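Local coordinates for phosphodiesterase (Candida albicans, PDB 6CPU), which belongs to the cyclic nucleotide phosphodiesterase family, metal-dependent enzymes of the HD superfamily with a largely helical catalytic domain, at residues A[375-387]-A[412-426]. Numbering follows the deposited sequence.
Sequences RSVLESYHASLFI and RSLIISSILATDMGE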
ATOM      1  N   ARG A 375      -7.037   5.638  19.668  1.00 21.73           N
ATOM      2  CA  ARG A 375      -6.441   6.832  19.072  1.00 24.79           C
ATOM      3  C   ARG A 375      -5.696   6.494  17.785  1.00 23.65           C
ATOM      4  O   ARG A 375      -4.723   5.750  17.822  1.00 23.27           O
ATOM      5  CB  ARG A 375      -5.479   7.505  20.054  1.00 27.02           C
ATOM      6  CG  ARG A 375      -6.134   7.990  21.336  1.00 31.59           C
ATOM      7  CD  ARG A 375      -7.210   9.026  21.048  1.00 35.14           C
ATOM      8  NE  ARG A 375      -7.815   9.557  22.267  1.00 39.78           N
ATOM      9  CZ  ARG A 375      -7.307  10.535  23.015  1.00 43.51           C
ATOM     10  NH1 ARG A 375      -6.149  11.115  22.692  1.00 45.71           N
ATOM     11  NH2 ARG A 375      -7.965  10.934  24.105  1.00 43.63           N
ATOM     12  N   SER A 376      -6.157   7.042  16.658  1.00 23.49           N
ATOM     13  CA  SER A 376      -5.503   6.835  15.345  1.00 23.18           C
ATOM     14  C   SER A 376      -5.097   5.384  15.156  1.00 21.45           C
ATOM     15  O   SER A 376      -3.932   5.102  14.891  1.00 20.73           O
ATOM     16  CB  SER A 376      -4.253   7.722  15.220  1.00 25.34           C
ATOM     17  OG  SER A 376      -4.575   9.093  15.316  1.00 27.16           O
ATOM     18  N   VAL A 377      -6.062   4.474  15.278  1.00 19.14           N
ATOM     19  CA  VAL A 377      -5.765   3.040  15.451  1.00 19.55           C
ATOM     20  C   VAL A 377      -5.025   2.468  14.234  1.00 19.20           C
ATOM     21  O   VAL A 377      -3.905   1.982  14.352  1.00 19.65           O
ATOM     22  CB  VAL A 377      -7.053   2.232  15.728  1.00 18.81           C
ATOM     23  CG1 VAL A 377      -6.811   0.725  15.666  1.00 19.18           C
ATOM     24  CG2 VAL A 377      -7.656   2.634  17.074  1.00 19.35           C
ATOM     25  N   LEU A 378      -5.654   2.539  13.063  1.00 18.45           N
ATOM     26  CA  LEU A 378      -5.057   1.965  11.871  1.00 18.58           C
ATOM     27  C   LEU A 378      -3.807   2.722  11.453  1.00 18.51           C
ATOM     28  O   LEU A 378      -2.823   2.103  11.058  1.00 17.24           O
ATOM     29  CB  LEU A 378      -6.076   1.866  10.723  1.00 19.18           C
ATOM     30  CG  LEU A 378      -7.207   0.863  10.939  1.00 19.48           C
ATOM     31  CD1 LEU A 378      -8.222   0.915   9.798  1.00 19.89           C
ATOM     32  CD2 LEU A 378      -6.677  -0.559  11.114  1.00 20.17           C
ATOM     33  N   GLU A 379      -3.807   4.042  11.610  1.00 19.12           N
ATOM     34  CA  GLU A 379      -2.661   4.844  11.189  1.00 20.20           C
ATOM     35  C   GLU A 379      -1.435   4.576  12.074  1.00 18.86           C
ATOM     36  O   GLU A 379      -0.290   4.612  11.602  1.00 17.82           O
ATOM     37  CB  GLU A 379      -3.008   6.343  11.184  1.00 21.41           C
ATOM     38  CG  GLU A 379      -4.074   6.738  10.162  1.00 22.48           C
ATOM     39  CD  GLU A 379      -5.506   6.438  10.598  1.00 24.31           C
ATOM     40  OE1 GLU A 379      -5.754   6.118  11.786  1.00 24.29           O
ATOM     41  OE2 GLU A 379      -6.415   6.515   9.741  1.00 25.46           O
ATOM     42  N   SER A 380      -1.668   4.363  13.364  1.00 18.61           N
ATOM     43  CA  SER A 380      -0.580   3.982  14.261  1.00 18.88           C
ATOM     44  C   SER A 380       0.048   2.656  13.824  1.00 17.72           C
ATOM     45  O   SER A 380       1.264   2.507  13.811  1.00 18.11           O
ATOM     46  CB  SER A 380      -1.080   3.883  15.695  1.00 19.76           C
ATOM     47  OG  SER A 380      -1.628   5.122  16.127  1.00 19.97           O
ATOM     48  N   TYR A 381      -0.809   1.708  13.478  1.00 17.20           N
ATOM     49  CA  TYR A 381      -0.434   0.404  12.949  1.00 17.94           C
ATOM     50  C   TYR A 381       0.368   0.539  11.641  1.00 17.02           C
ATOM     51  O   TYR A 381       1.472  -0.007  11.515  1.00 15.82           O
ATOM     52  CB  TYR A 381      -1.710  -0.437  12.756  1.00 18.98           C
ATOM     53  CG  TYR A 381      -1.479  -1.788  12.125  1.00 20.50           C
ATOM     54  CD1 TYR A 381      -1.750  -2.031  10.766  1.00 22.82           C
ATOM     55  CD2 TYR A 381      -1.005  -2.832  12.895  1.00 21.86           C
ATOM     56  CE1 TYR A 381      -1.544  -3.307  10.225  1.00 24.00           C
ATOM     57  CE2 TYR A 381      -0.787  -4.076  12.362  1.00 23.56           C
ATOM     58  CZ  TYR A 381      -1.041  -4.316  11.051  1.00 23.86           C
ATOM     59  OH  TYR A 381      -0.771  -5.611  10.624  1.00 28.78           O
ATOM     60  N   HIS A 382      -0.131   1.325  10.692  1.00 16.72           N
ATOM     61  CA  HIS A 382       0.596   1.512   9.435  1.00 16.51           C
ATOM     62  C   HIS A 382       1.985   2.097   9.676  1.00 16.54           C
ATOM     63  O   HIS A 382       2.955   1.647   9.087  1.00 16.66           O
ATOM     64  CB  HIS A 382      -0.127   2.444   8.438  1.00 17.19           C
ATOM     65  CG  HIS A 382      -1.551   2.092   8.182  1.00 16.81           C
ATOM     66  ND1 HIS A 382      -1.976   0.806   7.938  1.00 16.76           N
ATOM     67  CD2 HIS A 382      -2.652   2.872   8.119  1.00 17.68           C
ATOM     68  CE1 HIS A 382      -3.283   0.805   7.757  1.00 17.61           C
ATOM     69  NE2 HIS A 382      -3.716   2.046   7.863  1.00 17.66           N
ATOM     70  N   ALA A 383       2.079   3.096  10.545  1.00 17.35           N
ATOM     71  CA  ALA A 383       3.361   3.771  10.793  1.00 18.04           C
ATOM     72  C   ALA A 383       4.365   2.807  11.442  1.00 18.05           C
ATOM     73  O   ALA A 383       5.555   2.780  11.122  1.00 17.00           O
ATOM     74  CB  ALA A 383       3.148   4.982  11.684  1.00 18.46           C
ATOM     75  N   SER A 384       3.870   2.015  12.377  1.00 17.96           N
ATOM     76  CA  SER A 384       4.741   1.115  13.108  1.00 17.59           C
ATOM     77  C   SER A 384       5.257   0.022  12.177  1.00 17.66           C
ATOM     78  O   SER A 384       6.464  -0.265  12.134  1.00 17.66           O
ATOM     79  CB  SER A 384       4.012   0.537  14.314  1.00 17.27           C
ATOM     80  OG  SER A 384       4.928  -0.199  15.112  1.00 17.64           O
ATOM     81  N   LEU A 385       4.355  -0.578  11.413  1.00 18.35           N
ATOM     82  CA  LEU A 385       4.763  -1.547  10.390  1.00 19.39           C
ATOM     83  C   LEU A 385       5.695  -0.981   9.341  1.00 18.12           C
ATOM     84  O   LEU A 385       6.697  -1.597   9.004  1.00 16.95           O
ATOM     85  CB  LEU A 385       3.547  -2.146   9.672  1.00 21.98           C
ATOM     86  CG  LEU A 385       3.173  -3.531  10.155  1.00 25.57           C
ATOM     87  CD1 LEU A 385       2.729  -3.485  11.602  1.00 28.55           C
ATOM     88  CD2 LEU A 385       2.099  -4.147   9.267  1.00 25.12           C
ATOM     89  N   PHE A 386       5.346   0.158   8.757  1.00 17.27           N
ATOM     90  CA  PHE A 386       6.150   0.658   7.651  1.00 17.84           C
ATOM     91  C   PHE A 386       7.583   0.951   8.089  1.00 18.50           C
ATOM     92  O   PHE A 386       8.545   0.603   7.388  1.00 17.68           O
ATOM     93  CB  PHE A 386       5.511   1.885   7.026  1.00 17.70           C
ATOM     94  CG  PHE A 386       6.185   2.347   5.772  1.00 17.35           C
ATOM     95  CD1 PHE A 386       6.415   1.468   4.708  1.00 18.81           C
ATOM     96  CD2 PHE A 386       6.557   3.665   5.628  1.00 18.37           C
ATOM     97  CE1 PHE A 386       7.027   1.921   3.538  1.00 19.04           C
ATOM     98  CE2 PHE A 386       7.162   4.118   4.464  1.00 18.97           C
ATOM     99  CZ  PHE A 386       7.388   3.249   3.418  1.00 18.07           C
ATOM    100  N   ILE A 387       7.732   1.548   9.264  1.00 18.83           N
ATOM    101  CA  ILE A 387       9.072   1.850   9.763  1.00 19.20           C
ATOM    102  C   ILE A 387       9.790   0.575  10.189  1.00 19.06           C
ATOM    103  O   ILE A 387      10.919   0.340   9.779  1.00 19.13           O
ATOM    104  CB  ILE A 387       9.065   2.840  10.951  1.00 19.58           C
ATOM    105  CG1 ILE A 387       8.401   4.173  10.570  1.00 20.60           C
ATOM    106  CG2 ILE A 387      10.498   3.034  11.482  1.00 19.42           C
ATOM    107  CD1 ILE A 387       8.992   4.871   9.357  1.00 21.68           C
ATOM    108  N   ARG A 412      12.753   9.361   9.499  1.00 26.04           N
ATOM    109  CA  ARG A 412      11.892   8.447  10.270  1.00 25.54           C
ATOM    110  C   ARG A 412      10.739   9.209  10.935  1.00 24.64           C
ATOM    111  O   ARG A 412       9.563   8.902  10.721  1.00 25.06           O
ATOM    112  CB  ARG A 412      12.722   7.664  11.308  1.00 26.08           C
ATOM    113  CG  ARG A 412      11.890   6.749  12.197  1.00 26.63           C
ATOM    114  CD  ARG A 412      12.707   5.876  13.116  1.00 27.30           C
ATOM    115  NE  ARG A 412      11.839   5.219  14.094  1.00 28.71           N
ATOM    116  CZ  ARG A 412      11.385   5.775  15.218  1.00 29.50           C
ATOM    117  NH1 ARG A 412      11.714   7.022  15.543  1.00 29.00           N
ATOM    118  NH2 ARG A 412      10.595   5.074  16.027  1.00 30.36           N
ATOM    119  N   SER A 413      11.076  10.233  11.716  1.00 25.34           N
ATOM    120  CA  SER A 413      10.072  11.046  12.416  1.00 24.97           C
ATOM    121  C   SER A 413       9.133  11.779  11.472  1.00 24.75           C
ATOM    122  O   SER A 413       7.949  11.908  11.756  1.00 25.54           O
ATOM    123  CB  SER A 413      10.758  12.054  13.353  1.00 26.85           C
ATOM    124  OG  SER A 413      11.422  11.377  14.396  1.00 27.25           O
ATOM    125  N   LEU A 414       9.659  12.255  10.342  1.00 25.89           N
ATOM    126  CA  LEU A 414       8.831  12.944   9.357  1.00 26.41           C
ATOM    127  C   LEU A 414       7.843  11.979   8.714  1.00 24.77           C
ATOM    128  O   LEU A 414       6.679  12.322   8.525  1.00 27.28           O
ATOM    129  CB  LEU A 414       9.697  13.607   8.286  1.00 28.42           C
ATOM    130  CG  LEU A 414       8.962  14.335   7.151  1.00 30.55           C
ATOM    131  CD1 LEU A 414       7.976  15.357   7.687  1.00 30.64           C
ATOM    132  CD2 LEU A 414       9.981  14.993   6.225  1.00 31.02           C
ATOM    133  N   ILE A 415       8.310  10.772   8.397  1.00 23.84           N
ATOM    134  CA  ILE A 415       7.433   9.750   7.812  1.00 22.60           C
ATOM    135  C   ILE A 415       6.303   9.378   8.784  1.00 21.94           C
ATOM    136  O   ILE A 415       5.137   9.268   8.370  1.00 22.08           O
ATOM    137  CB  ILE A 415       8.237   8.513   7.360  1.00 22.56           C
ATOM    138  CG1 ILE A 415       9.088   8.873   6.135  1.00 22.97           C
ATOM    139  CG2 ILE A 415       7.293   7.354   7.042  1.00 21.84           C
ATOM    140  CD1 ILE A 415      10.091   7.822   5.710  1.00 23.20           C
ATOM    141  N   ILE A 416       6.638   9.190  10.066  1.00 21.94           N
ATOM    142  CA  ILE A 416       5.638   8.870  11.097  1.00 22.99           C
ATOM    143  C   ILE A 416       4.597   9.979  11.181  1.00 23.33           C
ATOM    144  O   ILE A 416       3.386   9.732  11.169  1.00 21.86           O
ATOM    145  CB  ILE A 416       6.290   8.661  12.484  1.00 23.61           C
ATOM    146  CG1 ILE A 416       7.146   7.383  12.464  1.00 23.20           C
ATOM    147  CG2 ILE A 416       5.228   8.622  13.582  1.00 23.45           C
ATOM    148  CD1 ILE A 416       8.094   7.248  13.633  1.00 23.59           C
ATOM    149  N   SER A 417       5.088  11.210  11.269  1.00 24.81           N
ATOM    150  CA  SER A 417       4.219  12.377  11.329  1.00 26.25           C
ATOM    151  C   SER A 417       3.224  12.399  10.163  1.00 24.83           C
ATOM    152  O   SER A 417       2.022  12.578  10.359  1.00 25.72           O
ATOM    153  CB  SER A 417       5.081  13.653  11.346  1.00 27.47           C
ATOM    154  OG  SER A 417       4.294  14.788  11.067  1.00 31.84           O
ATOM    155  N   SER A 418       3.720  12.184   8.950  1.00 25.95           N
ATOM    156  CA  SER A 418       2.881  12.273   7.753  1.00 24.75           C
ATOM    157  C   SER A 418       1.878  11.114   7.706  1.00 24.38           C
ATOM    158  O   SER A 418       0.699  11.312   7.390  1.00 22.86           O
ATOM    159  CB  SER A 418       3.739  12.325   6.487  1.00 25.44           C
ATOM    160  OG  SER A 418       4.748  13.339   6.591  1.00 27.03           O
ATOM    161  N   ILE A 419       2.323   9.910   8.066  1.00 23.28           N
ATOM    162  CA  ILE A 419       1.400   8.794   8.110  1.00 22.97           C
ATOM    163  C   ILE A 419       0.310   9.020   9.158  1.00 22.94           C
ATOM    164  O   ILE A 419      -0.881   8.807   8.872  1.00 22.58           O
ATOM    165  CB  ILE A 419       2.135   7.447   8.304  1.00 23.39           C
ATOM    166  CG1 ILE A 419       2.988   7.162   7.061  1.00 23.82           C
ATOM    167  CG2 ILE A 419       1.120   6.331   8.496  1.00 22.36           C
ATOM    168  CD1 ILE A 419       3.798   5.878   7.117  1.00 24.14           C
ATOM    169  N   LEU A 420       0.694   9.468  10.353  1.00 23.34           N
ATOM    170  CA  LEU A 420      -0.284   9.736  11.412  1.00 26.19           C
ATOM    171  C   LEU A 420      -1.289  10.821  11.007  1.00 26.50           C
ATOM    172  O   LEU A 420      -2.470  10.756  11.359  1.00 26.39           O
ATOM    173  CB  LEU A 420       0.416  10.099  12.724  1.00 27.69           C
ATOM    174  CG  LEU A 420       1.100   8.922  13.429  1.00 29.04           C
ATOM    175  CD1 LEU A 420       1.800   9.400  14.692  1.00 30.47           C
ATOM    176  CD2 LEU A 420       0.120   7.807  13.758  1.00 30.35           C
ATOM    177  N   ALA A 421      -0.828  11.753  10.183  1.00 26.93           N
ATOM    178  CA  ALA A 421      -1.667  12.846   9.700  1.00 27.24           C
ATOM    179  C   ALA A 421      -2.850  12.402   8.834  1.00 29.20           C
ATOM    180  O   ALA A 421      -3.815  13.160   8.687  1.00 30.44           O
ATOM    181  CB  ALA A 421      -0.812  13.856   8.958  1.00 27.66           C
ATOM    182  N   THR A 422      -2.809  11.189   8.274  1.00 27.86           N
ATOM    183  CA  THR A 422      -3.908  10.710   7.425  1.00 28.15           C
ATOM    184  C   THR A 422      -5.136  10.214   8.181  1.00 28.58           C
ATOM    185  O   THR A 422      -6.107   9.820   7.555  1.00 29.19           O
ATOM    186  CB  THR A 422      -3.462   9.606   6.442  1.00 28.44           C
ATOM    187  OG1 THR A 422      -3.062   8.438   7.175  1.00 26.33           O
ATOM    188  CG2 THR A 422      -2.301  10.100   5.586  1.00 27.48           C
ATOM    189  N   ASP A 423      -5.080  10.219   9.512  1.00 29.46           N
ATOM    190  CA  ASP A 423      -6.222   9.893  10.361  1.00 30.72           C
ATOM    191  C   ASP A 423      -7.309  10.965  10.246  1.00 32.51           C
ATOM    192  O   ASP A 423      -7.117  12.097  10.687  1.00 30.79           O
ATOM    193  CB  ASP A 423      -5.768   9.780  11.821  1.00 30.39           C
ATOM    194  CG  ASP A 423      -6.906   9.439  12.779  1.00 30.86           C
ATOM    195  OD1 ASP A 423      -7.992   9.042  12.316  1.00 32.23           O
ATOM    196  OD2 ASP A 423      -6.699   9.564  14.006  1.00 32.84           O
ATOM    197  N   MET A 424      -8.445  10.588   9.676  1.00 34.86           N
ATOM    198  CA  MET A 424      -9.546  11.538   9.459  1.00 39.93           C
ATOM    199  C   MET A 424     -10.240  11.971  10.750  1.00 40.76           C
ATOM    200  O   MET A 424     -10.907  13.005  10.767  1.00 43.73           O
ATOM    201  CB  MET A 424     -10.564  10.976   8.464  1.00 40.96           C
ATOM    202  CG  MET A 424     -10.054  10.962   7.028  1.00 43.10           C
ATOM    203  SD  MET A 424      -9.711  12.609   6.361  1.00 47.06           S
ATOM    204  CE  MET A 424     -11.375  13.161   5.976  1.00 47.19           C
ATOM    205  N   GLY A 425     -10.079  11.199  11.824  1.00 40.05           N
ATOM    206  CA  GLY A 425     -10.517  11.631  13.148  1.00 40.88           C
ATOM    207  C   GLY A 425      -9.757  12.841  13.673  1.00 41.21           C
ATOM    208  O   GLY A 425     -10.178  13.457  14.653  1.00 42.53           O
ATOM    209  N   GLU A 426      -8.630  13.175  13.039  1.00 41.41           N
ATOM    210  CA  GLU A 426      -7.837  14.352  13.395  1.00 42.98           C
ATOM    211  C   GLU A 426      -7.874  15.420  12.302  1.00 42.68           C
ATOM    212  O   GLU A 426      -7.057  16.339  12.314  1.00 40.86           O
ATOM    213  CB  GLU A 426      -6.379  13.955  13.625  1.00 45.48           C
ATOM    214  CG  GLU A 426      -6.177  12.882  14.674  1.00 49.04           C
ATOM    215  CD  GLU A 426      -6.624  13.336  16.044  1.00 51.88           C
ATOM    216  OE1 GLU A 426      -6.170  14.417  16.484  1.00 52.09           O
ATOM    217  OE2 GLU A 426      -7.433  12.611  16.667  1.00 54.34           O
TER
HETATM  218  O   HOH W   1      -8.081   9.093  16.769  1.00 32.01           O
HETATM  219  O   HOH W   2      -3.116  10.991  14.100  1.00 40.37           O
HETATM  220  O   HOH W   3      -6.167   6.848   7.136  1.00 27.32           O
HETATM  221  O   HOH W   4      -8.872   7.708   9.149  1.00 35.42           O
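Helices 377-387 and 412-421 run nearly antiparallel (153°), their axes 8.6 Å apart at closest approach; the backbones come nearest at Glu379 and Leu420, with Ala383 level with Ile416 and Ser376 with Asp423. At the greasy end Ile387 CD1 packs 3.8 Å from Ile415 CG2, which also sits at the edge of the Phe386 ring, and Ile419 CD1 reaches Phe386 CD2 obliquely. A chi1 of -66°, with CG1 beside the backbone N, sets Ile419 CG2 near Glu379 O and against Ala383 CB, 4.0 Å away. At the polar end Ser376 OG donates a short 2.5 Å bond to Asp423 OD2, on the anti side but tilted out of the carboxylate plane. The carboxylates of Glu379 and Asp423 stack with planes 19° apart, Glu379 OE1 3.7 Å from Asp423 OD1; Asn358 donates to OE1 and more weakly to OD1, which probably eases the repulsion. Two waters donate to Glu379 OE2, one also to Thr422 O, the other taking the Met424 N-H. Asp423 OD1 closes an Asx turn with Gly425 N. His382 ND1 bonds Val351 O, and its side chain approaches the magnesium ion to about 4 Å: this buried pair borders the metal site of the helical phosphodiesterase domain.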